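Local coordinates for periplasmic binding protein (Veillonella parvula, PDB 4N01), which probably binds a solute in the periplasm and presents it to a membrane transporter, as periplasmic binding proteins do, at residues E94-P98 and P99-A103; P115-E118 and V119-V123; R138-A142 and D143-S147; A163-E166 and T167-D171; V318-V321 and D322-R326. All coordinates share one frame; numbering follows the deposited sequence.

How the contacts relate
Followed from the N terminus, the five contacts come in series; each closes just a local turn at or near the start of a helix, so none nests or crosses. Contact 1 leads from strand 86-90 into helix 101-104, contact 2 begins helix 117-121 and contact 3 helix 142-147, all within the part built on the five-stranded parallel sheet. Contacts 2 and 3 touch, I140 and M145 packing on F120. Contact 4 starts helix 165-178, and contact 5 starts helix 320-332, which follows the four-stranded parallel sheet. Contact 5 touches both contact 4, through L165, and contact 1, through R319, and thereby ties the late helix back to the earlier chain.

Contact 1. Residues E94-P98 and P99-A103; sequences EEIYP and PLQAA
Residues Y97 to Q101 form the turn by which the loop after strand 86-90 enters helix 101-104, with the P98-P99 pair at its corner. Two backbone bonds define it. L100 N donates to Y97 O at 2.7 Å, with an N-H...O angle of 158°. The second, from Q101 N to P98 O, is longer at 3.3 Å, and its donor stands above the carbonyl plane rather than on a lone pair. The Y97 ring carries a CH-pi contact: P99 CD sits over one face, 4.0 Å from the ring centroid and 16° off the normal. CG of Y97 is anti to the backbone N (chi1 -164°), which places the ring beside its own carbonyl carbon, where P99 CD can lie over its face. L100 CD1 lies instead at the ring edge, near its plane, and meets Y97 CB. Beyond the turn, L100 packs on E75 and Q79 of helix 71-79, and a bound glycerol, probably from the crystallisation liquor, lies near Y97. Across the turn, Q101 bends at chi2 and its side chain crosses that of I96 at about a right angle, OE1 coming 3.6 Å from I96 CB, while NE2 bonds to D105. A water bridges the two sides of the turn, accepting from I96 N at 3.0 Å and donating to Q101 OE1 at 2.7 Å.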
loop_
_atom_site.group_PDB
_atom_site.type_symbol
_atom_site.label_atom_id
_atom_site.label_comp_id
_atom_site.label_asym_id
_atom_site.label_seq_id
_atom_site.Cartn_x
_atom_site.Cartn_y
_atom_site.Cartn_z
ATOM N N GLU A 94 -11.523 0.815 0.663
ATOM C CA GLU A 94 -11.803 0.934 2.093
ATOM C C GLU A 94 -11.985 2.405 2.411
ATOM O O GLU A 94 -11.806 3.243 1.524
ATOM C CB GLU A 94 -10.651 0.335 2.919
ATOM C CG GLU A 94 -9.252 0.723 2.443
ATOM C CD GLU A 94 -8.130 0.194 3.347
ATOM O OE1 GLU A 94 -7.913 0.782 4.434
ATOM O OE2 GLU A 94 -7.447 -0.800 2.972
ATOM N N GLU A 95 -12.341 2.723 3.660
ATOM C CA GLU A 95 -12.520 4.117 4.075
ATOM C C GLU A 95 -11.285 4.941 3.732
ATOM O O GLU A 95 -10.155 4.515 3.982
ATOM C CB GLU A 95 -12.796 4.221 5.584
ATOM C CG GLU A 95 -13.040 5.656 6.078
ATOM C CD GLU A 95 -12.985 5.799 7.596
ATOM O OE1 GLU A 95 -12.246 5.033 8.255
ATOM O OE2 GLU A 95 -13.677 6.690 8.136
ATOM N N ILE A 96 -11.508 6.114 3.149
ATOM C CA ILE A 96 -10.413 7.015 2.794
ATOM C C ILE A 96 -9.712 7.438 4.084
ATOM O O ILE A 96 -10.368 7.647 5.102
ATOM C CB ILE A 96 -10.957 8.256 2.066
ATOM C CG1 ILE A 96 -11.676 7.817 0.785
ATOM C CG2 ILE A 96 -9.835 9.252 1.752
ATOM C CD1 ILE A 96 -10.813 6.989 -0.142
ATOM N N TYR A 97 -8.386 7.508 4.057
ATOM C CA TYR A 97 -7.604 7.993 5.194
ATOM C C TYR A 97 -8.219 9.316 5.668
ATOM O O TYR A 97 -8.331 10.266 4.888
ATOM C CB TYR A 97 -6.161 8.194 4.723
ATOM C CG TYR A 97 -5.128 8.315 5.811
ATOM C CD1 TYR A 97 -5.111 7.432 6.886
ATOM C CD2 TYR A 97 -4.142 9.296 5.747
ATOM C CE1 TYR A 97 -4.150 7.536 7.883
ATOM C CE2 TYR A 97 -3.182 9.407 6.738
ATOM C CZ TYR A 97 -3.191 8.525 7.798
ATOM O OH TYR A 97 -2.243 8.620 8.790
ATOM N N PRO A 98 -8.659 9.371 6.934
ATOM C CA PRO A 98 -9.505 10.484 7.395
ATOM C C PRO A 98 -8.982 11.905 7.121
ATOM O O PRO A 98 -9.799 12.753 6.751
ATOM C CB PRO A 98 -9.665 10.200 8.892
ATOM C CG PRO A 98 -9.631 8.709 8.959
ATOM C CD PRO A 98 -8.559 8.312 7.955
ATOM N N PRO A 99 -7.665 12.159 7.251
ATOM C CA PRO A 99 -7.219 13.517 6.898
ATOM C C PRO A 99 -7.469 13.896 5.432
ATOM O O PRO A 99 -7.418 15.080 5.096
ATOM C CB PRO A 99 -5.708 13.471 7.165
ATOM C CG PRO A 99 -5.545 12.413 8.213
ATOM C CD PRO A 99 -6.578 11.371 7.872
ATOM N N LEU A 100 -7.744 12.916 4.577
ATOM C CA LEU A 100 -7.851 13.173 3.135
ATOM C C LEU A 100 -9.294 13.113 2.629
ATOM O O LEU A 100 -9.548 13.323 1.445
ATOM C CB LEU A 100 -7.002 12.162 2.353
ATOM C CG LEU A 100 -5.516 12.077 2.729
ATOM C CD1 LEU A 100 -4.809 11.001 1.914
ATOM C CD2 LEU A 100 -4.859 13.430 2.525
ATOM N N GLN A 101 -10.235 12.836 3.526
ATOM C CA GLN A 101 -11.640 12.659 3.144
ATOM C C GLN A 101 -12.240 13.903 2.502
ATOM O O GLN A 101 -12.921 13.818 1.472
ATOM C CB GLN A 101 -12.490 12.249 4.353
ATOM C CG GLN A 101 -13.959 11.991 4.020
ATOM C CD GLN A 101 -14.163 10.722 3.205
ATOM O OE1 GLN A 101 -13.883 9.613 3.677
ATOM N NE2 GLN A 101 -14.647 10.879 1.972
ATOM N N ALA A 102 -11.994 15.062 3.106
ATOM C CA ALA A 102 -12.530 16.304 2.568
ATOM C C ALA A 102 -11.979 16.622 1.178
ATOM O O ALA A 102 -12.716 17.133 0.332
ATOM C CB ALA A 102 -12.293 17.467 3.524
ATOM N N ALA A 103 -10.701 16.337 0.936
ATOM C CA ALA A 103 -10.142 16.524 -0.408
ATOM C C ALA A 103 -10.710 15.482 -1.385
ATOM O O ALA A 103 -11.021 15.804 -2.533
ATOM C CB ALA A 103 -8.605 16.480 -0.388
HETATM O O HOH W 1 -14.360 7.032 3.151
HETATM O O HOH W 2 -12.666 8.863 5.911
HETATM O O HOH W 3 -10.747 15.240 5.706
#

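Contact 2. Residues P115-E118 and V119-V123; sequences PSYE and VFMSV
S116 and Y117 offer their carbonyl oxygens to F120 N (2.9 Å) and M121 N (2.8 Å), both N-H...O angles above 160°, which sets the first turn of helix 117-121. The turn is capped by S116: its OG, set between the backbone N and carbonyl carbon (chi1 71°), accepts from V119 N at 3.2 Å in a nearly straight bond. At the other end of the short helix S122 OG donates to V119 O at 2.7 Å. The main side-chain pair is Y117 with M121, a selenomethionine. The M121 chain bends at chi2 and chi3, and M121 CG lies over one face of the Y117 ring, 3.7 Å from the centroid, a CH-pi contact; SE stands obliquely, 4.8 Å from the same centroid, a Met-aromatic contact. Replacing Y117 by a serine removes the ring and would probably leave CG and SE of M121 without their aromatic partner and the chain free to turn. On the P115 side, CB meets V119 CG1 at 3.8 Å. In the fold, the F120 side chain touches V67 of strand 66-68 and I140, P115 rests on A90 and L110 of strands 86-90 and 109-111, and Y117 touches Q148.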
loop_
_atom_site.group_PDB
_atom_site.type_symbol
_atom_site.label_atom_id
_atom_site.label_comp_id
_atom_site.label_asym_id
_atom_site.label_seq_id
_atom_site.Cartn_x
_atom_site.Cartn_y
_atom_site.Cartn_z
ATOM N N PRO A 115 -13.286 1.995 -14.324
ATOM C CA PRO A 115 -14.234 2.490 -15.327
ATOM C C PRO A 115 -13.970 1.874 -16.704
ATOM O O PRO A 115 -12.848 1.441 -16.978
ATOM C CB PRO A 115 -13.936 3.995 -15.366
ATOM C CG PRO A 115 -12.481 4.090 -15.002
ATOM C CD PRO A 115 -12.210 2.961 -14.034
ATOM N N SER A 116 -14.993 1.837 -17.552
ATOM C CA SER A 116 -14.820 1.428 -18.942
ATOM C C SER A 116 -13.946 2.459 -19.641
ATOM O O SER A 116 -13.789 3.578 -19.149
ATOM C CB SER A 116 -16.168 1.348 -19.650
ATOM O OG SER A 116 -16.705 2.645 -19.857
ATOM N N TYR A 117 -13.377 2.086 -20.784
ATOM C CA TYR A 117 -12.553 3.009 -21.565
ATOM C C TYR A 117 -13.345 4.277 -21.895
ATOM O O TYR A 117 -12.811 5.383 -21.837
ATOM C CB TYR A 117 -12.042 2.320 -22.839
ATOM C CG TYR A 117 -11.421 3.238 -23.875
ATOM C CD1 TYR A 117 -10.086 3.622 -23.788
ATOM C CD2 TYR A 117 -12.166 3.699 -24.958
ATOM C CE1 TYR A 117 -9.514 4.454 -24.743
ATOM C CE2 TYR A 117 -11.603 4.530 -25.916
ATOM C CZ TYR A 117 -10.278 4.900 -25.802
ATOM O OH TYR A 117 -9.718 5.722 -26.747
ATOM N N GLU A 118 -14.627 4.109 -22.208
ATOM C CA GLU A 118 -15.500 5.232 -22.565
ATOM C C GLU A 118 -15.698 6.231 -21.424
ATOM O O GLU A 118 -15.626 7.441 -21.634
ATOM C CB GLU A 118 -16.863 4.724 -23.044
ATOM C CG GLU A 118 -16.868 4.150 -24.456
ATOM C CD GLU A 118 -16.260 2.755 -24.549
ATOM O OE1 GLU A 118 -16.050 2.288 -25.689
ATOM O OE2 GLU A 118 -16.000 2.124 -23.495
ATOM N N VAL A 119 -15.959 5.720 -20.224
ATOM C CA VAL A 119 -16.098 6.558 -19.036
ATOM C C VAL A 119 -14.771 7.237 -18.695
ATOM O O VAL A 119 -14.730 8.417 -18.330
ATOM C CB VAL A 119 -16.584 5.729 -17.831
ATOM C CG1 VAL A 119 -16.507 6.540 -16.547
ATOM C CG2 VAL A 119 -18.005 5.246 -18.072
ATOM N N PHE A 120 -13.687 6.483 -18.822
ATOM C CA PHE A 120 -12.353 7.021 -18.601
ATOM C C PHE A 120 -12.106 8.196 -19.549
ATOM O O PHE A 120 -11.757 9.290 -19.108
ATOM C CB PHE A 120 -11.314 5.916 -18.796
ATOM C CG PHE A 120 -9.887 6.377 -18.675
ATOM C CD1 PHE A 120 -9.300 6.553 -17.432
ATOM C CD2 PHE A 120 -9.120 6.603 -19.812
ATOM C CE1 PHE A 120 -7.982 6.967 -17.322
ATOM C CE2 PHE A 120 -7.795 7.010 -19.706
ATOM C CZ PHE A 120 -7.231 7.197 -18.464
HETATM N N MSE A 121 -12.324 7.981 -20.843
HETATM C CA MSE A 121 -12.062 9.022 -21.840
HETATM C C MSE A 121 -12.998 10.221 -21.708
HETATM O O MSE A 121 -12.675 11.317 -22.169
HETATM C CB MSE A 121 -12.146 8.463 -23.270
HETATM C CG MSE A 121 -10.974 7.579 -23.682
HETATM SE SE MSE A 121 -9.220 8.354 -23.308
HETATM C CE MSE A 121 -9.384 10.002 -24.353
ATOM N N SER A 122 -14.147 10.017 -21.071
ATOM C CA SER A 122 -15.164 11.068 -20.979
ATOM C C SER A 122 -14.709 12.275 -20.161
ATOM O O SER A 122 -15.269 13.358 -20.306
ATOM C CB SER A 122 -16.484 10.524 -20.414
ATOM O OG SER A 122 -16.421 10.383 -19.002
ATOM N N VAL A 123 -13.702 12.098 -19.305
ATOM C CA VAL A 123 -13.216 13.215 -18.492
ATOM C C VAL A 123 -11.961 13.854 -19.076
ATOM O O VAL A 123 -11.298 14.654 -18.407
ATOM C CB VAL A 123 -12.962 12.822 -17.021
ATOM C CG1 VAL A 123 -14.268 12.432 -16.344
ATOM C CG2 VAL A 123 -11.940 11.694 -16.930
#

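Contact 3. Residues R138-A142 and D143-S147; sequences RAIPA and DKMIS
I140 and M145, a selenomethionine, meet at about a right angle: the extended M145 chain reaches out so that CE lies 3.7 Å from I140 CB and also near CG2. Alongside, P141 and K144 run side by side in the same direction, with K144 NZ 4.0 Å from P141 CD. D143 turns its carboxylate to the proline as well; its CG sits between the backbone N and carbonyl carbon (chi1 72°), which brings OD2 to 3.4 Å from P141 CB. Behind these side chains the backbone turns into helix 142-147, with P141 at the N-cap position. P141 O accepts from K144 N at 3.1 Å with the donor above the carbonyl plane, whereas I146 N to A142 O is straight (169°) and short at 2.8 Å. The helix is the connection of a beta-alpha-beta unit between the adjacent parallel strands 127-129 and 151-153. I146 CG1 packs 3.2 Å from A142 O and CD1 comes within 4.4 Å of A142 CB. Cutting I146 back to a glycine is likely to open a gap between the helix and I152, T55 and F57, which its side chain touches. Farther out, F135 backs A142 and M145, and F120 of helix 117-121 touches both I140 and M145.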
loop_
_atom_site.group_PDB
_atom_site.type_symbol
_atom_site.label_atom_id
_atom_site.label_comp_id
_atom_site.label_asym_id
_atom_site.label_seq_id
_atom_site.Cartn_x
_atom_site.Cartn_y
_atom_site.Cartn_z
ATOM N N ARG A 138 -7.626 -6.589 -17.850
ATOM C CA ARG A 138 -8.696 -6.693 -16.863
ATOM C C ARG A 138 -9.375 -5.345 -16.643
ATOM O O ARG A 138 -10.463 -5.273 -16.067
ATOM C CB ARG A 138 -8.136 -7.187 -15.529
ATOM C CG ARG A 138 -7.646 -8.621 -15.535
ATOM C CD ARG A 138 -7.211 -9.028 -14.139
ATOM N NE ARG A 138 -8.225 -8.687 -13.142
ATOM C CZ ARG A 138 -7.957 -8.161 -11.951
ATOM N NH1 ARG A 138 -6.699 -7.917 -11.601
ATOM N NH2 ARG A 138 -8.944 -7.878 -11.108
ATOM N N ALA A 139 -8.715 -4.280 -17.089
ATOM C CA ALA A 139 -9.223 -2.925 -16.905
ATOM C C ALA A 139 -9.135 -2.149 -18.220
ATOM O O ALA A 139 -9.877 -2.426 -19.164
ATOM C CB ALA A 139 -8.459 -2.214 -15.789
ATOM N N ILE A 140 -8.228 -1.183 -18.291
ATOM C CA ILE A 140 -8.001 -0.471 -19.544
ATOM C C ILE A 140 -6.544 -0.602 -19.960
ATOM O O ILE A 140 -5.666 -0.010 -19.326
ATOM C CB ILE A 140 -8.346 1.019 -19.414
ATOM C CG1 ILE A 140 -9.752 1.180 -18.841
ATOM C CG2 ILE A 140 -8.235 1.717 -20.768
ATOM C CD1 ILE A 140 -10.180 2.614 -18.725
ATOM N N PRO A 141 -6.284 -1.384 -21.024
ATOM C CA PRO A 141 -4.916 -1.630 -21.495
ATOM C C PRO A 141 -4.166 -0.327 -21.748
ATOM O O PRO A 141 -4.711 0.607 -22.349
ATOM C CB PRO A 141 -5.127 -2.386 -22.811
ATOM C CG PRO A 141 -6.447 -3.079 -22.628
ATOM C CD PRO A 141 -7.282 -2.094 -21.848
ATOM N N ALA A 142 -2.929 -0.277 -21.267
ATOM C CA ALA A 142 -2.104 0.918 -21.343
ATOM C C ALA A 142 -1.960 1.441 -22.764
ATOM O O ALA A 142 -1.986 2.648 -22.980
ATOM C CB ALA A 142 -0.736 0.642 -20.738
ATOM N N ASP A 143 -1.808 0.535 -23.726
ATOM C CA ASP A 143 -1.603 0.933 -25.117
ATOM C C ASP A 143 -2.760 1.780 -25.659
ATOM O O ASP A 143 -2.554 2.644 -26.514
ATOM C CB ASP A 143 -1.375 -0.298 -26.007
ATOM C CG ASP A 143 -2.641 -1.111 -26.218
ATOM O OD1 ASP A 143 -3.348 -0.871 -27.221
ATOM O OD2 ASP A 143 -2.935 -1.989 -25.381
ATOM N N LYS A 144 -3.971 1.541 -25.158
ATOM C CA LYS A 144 -5.131 2.323 -25.580
ATOM C C LYS A 144 -5.038 3.749 -25.050
ATOM O O LYS A 144 -5.306 4.700 -25.774
ATOM C CB LYS A 144 -6.429 1.668 -25.107
ATOM C CG LYS A 144 -6.834 0.434 -25.893
ATOM C CD LYS A 144 -8.139 -0.135 -25.350
ATOM C CE LYS A 144 -8.473 -1.490 -25.965
ATOM N NZ LYS A 144 -9.471 -2.247 -25.145
HETATM N N MSE A 145 -4.657 3.887 -23.784
HETATM C CA MSE A 145 -4.447 5.201 -23.184
HETATM C C MSE A 145 -3.318 5.947 -23.881
HETATM O O MSE A 145 -3.426 7.136 -24.189
HETATM C CB MSE A 145 -4.085 5.053 -21.710
HETATM C CG MSE A 145 -5.162 4.444 -20.856
HETATM SE SE MSE A 145 -4.628 4.657 -19.014
HETATM C CE MSE A 145 -6.129 3.720 -18.174
ATOM N N ILE A 146 -2.219 5.240 -24.110
ATOM C CA ILE A 146 -1.068 5.830 -24.784
ATOM C C ILE A 146 -1.424 6.306 -26.196
ATOM O O ILE A 146 -0.953 7.355 -26.630
ATOM C CB ILE A 146 0.137 4.857 -24.745
ATOM C CG1 ILE A 146 0.543 4.631 -23.284
ATOM C CG2 ILE A 146 1.303 5.390 -25.544
ATOM C CD1 ILE A 146 1.584 3.526 -23.078
ATOM N N SER A 147 -2.287 5.564 -26.892
ATOM C CA SER A 147 -2.816 6.010 -28.187
ATOM C C SER A 147 -3.457 7.387 -28.112
ATOM O O SER A 147 -3.407 8.160 -29.072
ATOM C CB SER A 147 -3.864 5.026 -28.713
ATOM O OG SER A 147 -3.252 3.955 -29.402
#

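Contact 4. Residues A163-E166 and T167-D171; sequences ADLE and TNFSD
D164 and T167 cross at about a right angle to make the capping box that begins helix 165-178. D164 OD1 accepts from T167 N at 3.1 Å, met nearly along its C-O axis, and T167 OG1 in return accepts from D164 N at 3.0 Å with an almost straight N-H...O angle of 174°. OG1 can do this because it stands anti to the carbonyl carbon of T167 (chi1 -45°), facing back toward the N-cap residue. Right after the cap, L165 and F169, four residues apart, lean together at a slant. L165 CG lies over a face of the F169 ring, 4.0 Å from its centroid, and L165 CD2 comes to 3.7 Å of F169 CZ. The side chain of E166 meets the same ring differently: its carboxylate stands almost perpendicular to the ring plane, 86° apart, with OE1 at the ring edge and 3.9 Å from F169 CD2. That carboxylate is also held by R193 of helix 182-203, in a salt bridge through OE2. L165 in turn packs on Y228, I232 and T320, so helices 228-234 and 320-332 pack against this side of the helix start, and N168 OD1 accepts from G317 N. A water on the E166 side donates both to OE1 of E166 and, at 2.8 Å, to E166 O, the carbonyl that also accepts from S170 N.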
loop_
_atom_site.group_PDB
_atom_site.type_symbol
_atom_site.label_atom_id
_atom_site.label_comp_id
_atom_site.label_asym_id
_atom_site.label_seq_id
_atom_site.Cartn_x
_atom_site.Cartn_y
_atom_site.Cartn_z
ATOM N N ALA A 163 10.813 -3.223 -3.341
ATOM C CA ALA A 163 10.230 -2.014 -2.750
ATOM C C ALA A 163 10.369 -1.944 -1.237
ATOM O O ALA A 163 10.139 -2.923 -0.533
ATOM C CB ALA A 163 8.772 -1.899 -3.118
ATOM N N ASP A 164 10.729 -0.767 -0.731
ATOM C CA ASP A 164 10.690 -0.535 0.714
ATOM C C ASP A 164 10.173 0.872 1.012
ATOM O O ASP A 164 9.664 1.555 0.110
ATOM C CB ASP A 164 12.058 -0.817 1.365
ATOM C CG ASP A 164 13.178 0.075 0.831
ATOM O OD1 ASP A 164 12.892 1.176 0.321
ATOM O OD2 ASP A 164 14.362 -0.333 0.935
ATOM N N LEU A 165 10.288 1.314 2.260
ATOM C CA LEU A 165 9.735 2.623 2.622
ATOM C C LEU A 165 10.432 3.752 1.870
ATOM O O LEU A 165 9.790 4.714 1.454
ATOM C CB LEU A 165 9.823 2.864 4.129
ATOM C CG LEU A 165 9.195 4.183 4.599
ATOM C CD1 LEU A 165 7.702 4.260 4.259
ATOM C CD2 LEU A 165 9.424 4.404 6.100
ATOM N N GLU A 166 11.747 3.628 1.681
ATOM C CA GLU A 166 12.491 4.642 0.910
ATOM C C GLU A 166 12.001 4.730 -0.538
ATOM O O GLU A 166 11.977 5.811 -1.120
ATOM C CB GLU A 166 14.005 4.367 0.936
ATOM C CG GLU A 166 14.677 4.643 2.279
ATOM C CD GLU A 166 14.628 6.118 2.678
ATOM O OE1 GLU A 166 14.599 7.007 1.783
ATOM O OE2 GLU A 166 14.616 6.400 3.897
ATOM N N THR A 167 11.622 3.595 -1.125
ATOM C CA THR A 167 11.042 3.610 -2.475
ATOM C C THR A 167 9.752 4.436 -2.510
ATOM O O THR A 167 9.521 5.214 -3.436
ATOM C CB THR A 167 10.706 2.183 -2.947
ATOM O OG1 THR A 167 11.800 1.314 -2.636
ATOM C CG2 THR A 167 10.424 2.172 -4.461
ATOM N N ASN A 168 8.910 4.248 -1.502
ATOM C CA ASN A 168 7.662 5.005 -1.349
ATOM C C ASN A 168 7.944 6.503 -1.187
ATOM O O ASN A 168 7.228 7.343 -1.749
ATOM C CB ASN A 168 6.911 4.446 -0.124
ATOM C CG ASN A 168 5.414 4.794 -0.097
ATOM O OD1 ASN A 168 4.604 4.019 0.435
ATOM N ND2 ASN A 168 5.047 5.955 -0.625
ATOM N N PHE A 169 8.988 6.844 -0.432
ATOM C CA PHE A 169 9.372 8.252 -0.268
ATOM C C PHE A 169 9.786 8.840 -1.616
ATOM O O PHE A 169 9.363 9.936 -1.970
ATOM C CB PHE A 169 10.528 8.401 0.728
ATOM C CG PHE A 169 10.135 8.192 2.171
ATOM C CD1 PHE A 169 8.800 8.195 2.561
ATOM C CD2 PHE A 169 11.115 8.006 3.142
ATOM C CE1 PHE A 169 8.449 8.018 3.897
ATOM C CE2 PHE A 169 10.776 7.828 4.476
ATOM C CZ PHE A 169 9.438 7.836 4.857
ATOM N N SER A 170 10.605 8.098 -2.356
ATOM C CA SER A 170 11.070 8.552 -3.661
ATOM C C SER A 170 9.906 8.731 -4.628
ATOM O O SER A 170 9.883 9.683 -5.394
ATOM C CB SER A 170 12.115 7.599 -4.246
ATOM O OG SER A 170 13.291 7.592 -3.452
ATOM N N ASP A 171 8.940 7.814 -4.579
ATOM C CA ASP A 171 7.738 7.896 -5.422
ATOM C C ASP A 171 6.943 9.158 -5.120
ATOM O O ASP A 171 6.433 9.820 -6.037
ATOM C CB ASP A 171 6.813 6.696 -5.208
ATOM C CG ASP A 171 7.356 5.406 -5.801
ATOM O OD1 ASP A 171 8.165 5.450 -6.766
ATOM O OD2 ASP A 171 6.950 4.333 -5.299
HETATM O O HOH W 4 13.945 7.767 -0.558
#

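Contact 5. Residues V318-V321 and D322-R326; sequences VRTV and DALKR
T320 and L324, together with R319, A323, V321 and K325, set out the opening turns of helix 320-332 through three successive i+4 to i backbone hydrogen bonds. A323 N donates to R319 O at 2.9 Å and L324 N to T320 O at 2.8 Å, both acceptors being approached close to their carbonyl direction. K325 N to V321 O is 3.0 Å, its donor tilted from the carbonyl plane by 26°. A water extends this pattern by one step ahead of the helix, accepting a hydrogen bond from D322 N at 3.1 Å and donating one to V318 O at 2.8 Å; that carbonyl lies four residues earlier, so the water stands in for a direct helical bond.

The apolar contact is between T320 and L324, which lie side by side and point the same way. With OG1 beside the backbone N (chi1 -51°), the methyl CG2 of T320 is turned to L324 and meets its CD1 at 4.0 Å, while L324 CG packs at 3.3 Å on T320 O. D322 CB, on another side, lies 3.6 Å from R319 O.

The polar ends are paired with other parts of the fold. R319 forms a salt bridge with E75 of helix 71-79 and its NH2 donates to E95 O; T320 OG1 bonds to Y228 OH, and R326 pairs with E313. A bound glycerol, probably from the crystallisation liquor, lies near D322, as does the hydroxyl end of Y97.

In the fold, V318 inserts among M76 and Q79 of helix 71-79 and W188 of helix 182-203, V321 packs on Q192 and T195 of that same helix, and T320 and V321 rest on L165 of helix 165-178.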
loop_
_atom_site.group_PDB
_atom_site.type_symbol
_atom_site.label_atom_id
_atom_site.label_comp_id
_atom_site.label_asym_id
_atom_site.label_seq_id
_atom_site.Cartn_x
_atom_site.Cartn_y
_atom_site.Cartn_z
ATOM N N VAL A 318 0.299 6.506 1.860
ATOM C CA VAL A 318 0.685 7.625 2.713
ATOM C C VAL A 318 0.486 7.283 4.178
ATOM O O VAL A 318 0.683 8.126 5.042
ATOM C CB VAL A 318 -0.112 8.898 2.372
ATOM C CG1 VAL A 318 0.130 9.294 0.924
ATOM C CG2 VAL A 318 -1.596 8.664 2.632
ATOM N N ARG A 319 0.115 6.032 4.459
ATOM C CA ARG A 319 -0.249 5.664 5.825
ATOM C C ARG A 319 0.843 4.930 6.582
ATOM O O ARG A 319 0.658 4.615 7.762
ATOM C CB ARG A 319 -1.486 4.766 5.828
ATOM C CG ARG A 319 -2.676 5.307 5.047
ATOM C CD ARG A 319 -3.864 4.417 5.342
ATOM N NE ARG A 319 -4.993 4.695 4.465
ATOM C CZ ARG A 319 -6.250 4.380 4.756
ATOM N NH1 ARG A 319 -6.545 3.804 5.921
ATOM N NH2 ARG A 319 -7.209 4.655 3.889
ATOM N N THR A 320 1.954 4.625 5.915
ATOM C CA THR A 320 2.898 3.659 6.478
ATOM C C THR A 320 3.475 4.013 7.839
ATOM O O THR A 320 3.382 3.221 8.781
ATOM C CB THR A 320 4.082 3.352 5.523
ATOM O OG1 THR A 320 3.568 3.019 4.229
ATOM C CG2 THR A 320 4.877 2.174 6.057
ATOM N N VAL A 321 4.102 5.180 7.939
ATOM C CA VAL A 321 4.772 5.531 9.188
ATOM C C VAL A 321 3.755 5.710 10.323
ATOM O O VAL A 321 4.015 5.318 11.462
ATOM C CB VAL A 321 5.685 6.762 9.013
ATOM C CG1 VAL A 321 6.175 7.255 10.366
ATOM C CG2 VAL A 321 6.878 6.380 8.135
ATOM N N ASP A 322 2.585 6.255 9.999
ATOM C CA ASP A 322 1.506 6.372 10.982
ATOM C C ASP A 322 1.098 5.004 11.529
ATOM O O ASP A 322 0.939 4.830 12.741
ATOM C CB ASP A 322 0.293 7.074 10.367
ATOM C CG ASP A 322 -0.853 7.214 11.343
ATOM O OD1 ASP A 322 -0.790 8.117 12.205
ATOM O OD2 ASP A 322 -1.817 6.421 11.251
ATOM N N ALA A 323 0.955 4.032 10.635
ATOM C CA ALA A 323 0.596 2.674 11.027
ATOM C C ALA A 323 1.734 2.001 11.802
ATOM O O ALA A 323 1.497 1.281 12.780
ATOM C CB ALA A 323 0.244 1.860 9.803
ATOM N N LEU A 324 2.969 2.237 11.371
ATOM C CA LEU A 324 4.126 1.667 12.059
ATOM C C LEU A 324 4.234 2.158 13.499
ATOM O O LEU A 324 4.692 1.431 14.381
ATOM C CB LEU A 324 5.406 2.000 11.302
ATOM C CG LEU A 324 5.696 1.224 10.009
ATOM C CD1 LEU A 324 7.001 1.741 9.394
ATOM C CD2 LEU A 324 5.798 -0.260 10.269
ATOM N N LYS A 325 3.811 3.392 13.740
ATOM C CA LYS A 325 3.783 3.933 15.097
ATOM C C LYS A 325 2.876 3.077 15.987
ATOM O O LYS A 325 3.275 2.640 17.076
ATOM C CB LYS A 325 3.293 5.376 15.072
ATOM C CG LYS A 325 3.410 6.114 16.384
ATOM C CD LYS A 325 3.093 7.603 16.182
ATOM C CE LYS A 325 3.303 8.412 17.449
ATOM N NZ LYS A 325 2.364 8.030 18.536
ATOM N N ARG A 326 1.658 2.830 15.514
ATOM C CA ARG A 326 0.687 2.030 16.264
ATOM C C ARG A 326 1.168 0.595 16.444
ATOM O O ARG A 326 1.038 0.022 17.533
ATOM C CB ARG A 326 -0.670 2.043 15.559
ATOM C CG ARG A 326 -1.802 1.422 16.364
ATOM C CD ARG A 326 -3.123 1.454 15.581
ATOM N NE ARG A 326 -3.242 0.327 14.655
ATOM C CZ ARG A 326 -3.233 0.430 13.328
ATOM N NH1 ARG A 326 -3.125 1.623 12.745
ATOM N NH2 ARG A 326 -3.355 -0.667 12.584
HETATM O O HOH W 5 2.081 7.933 7.475
#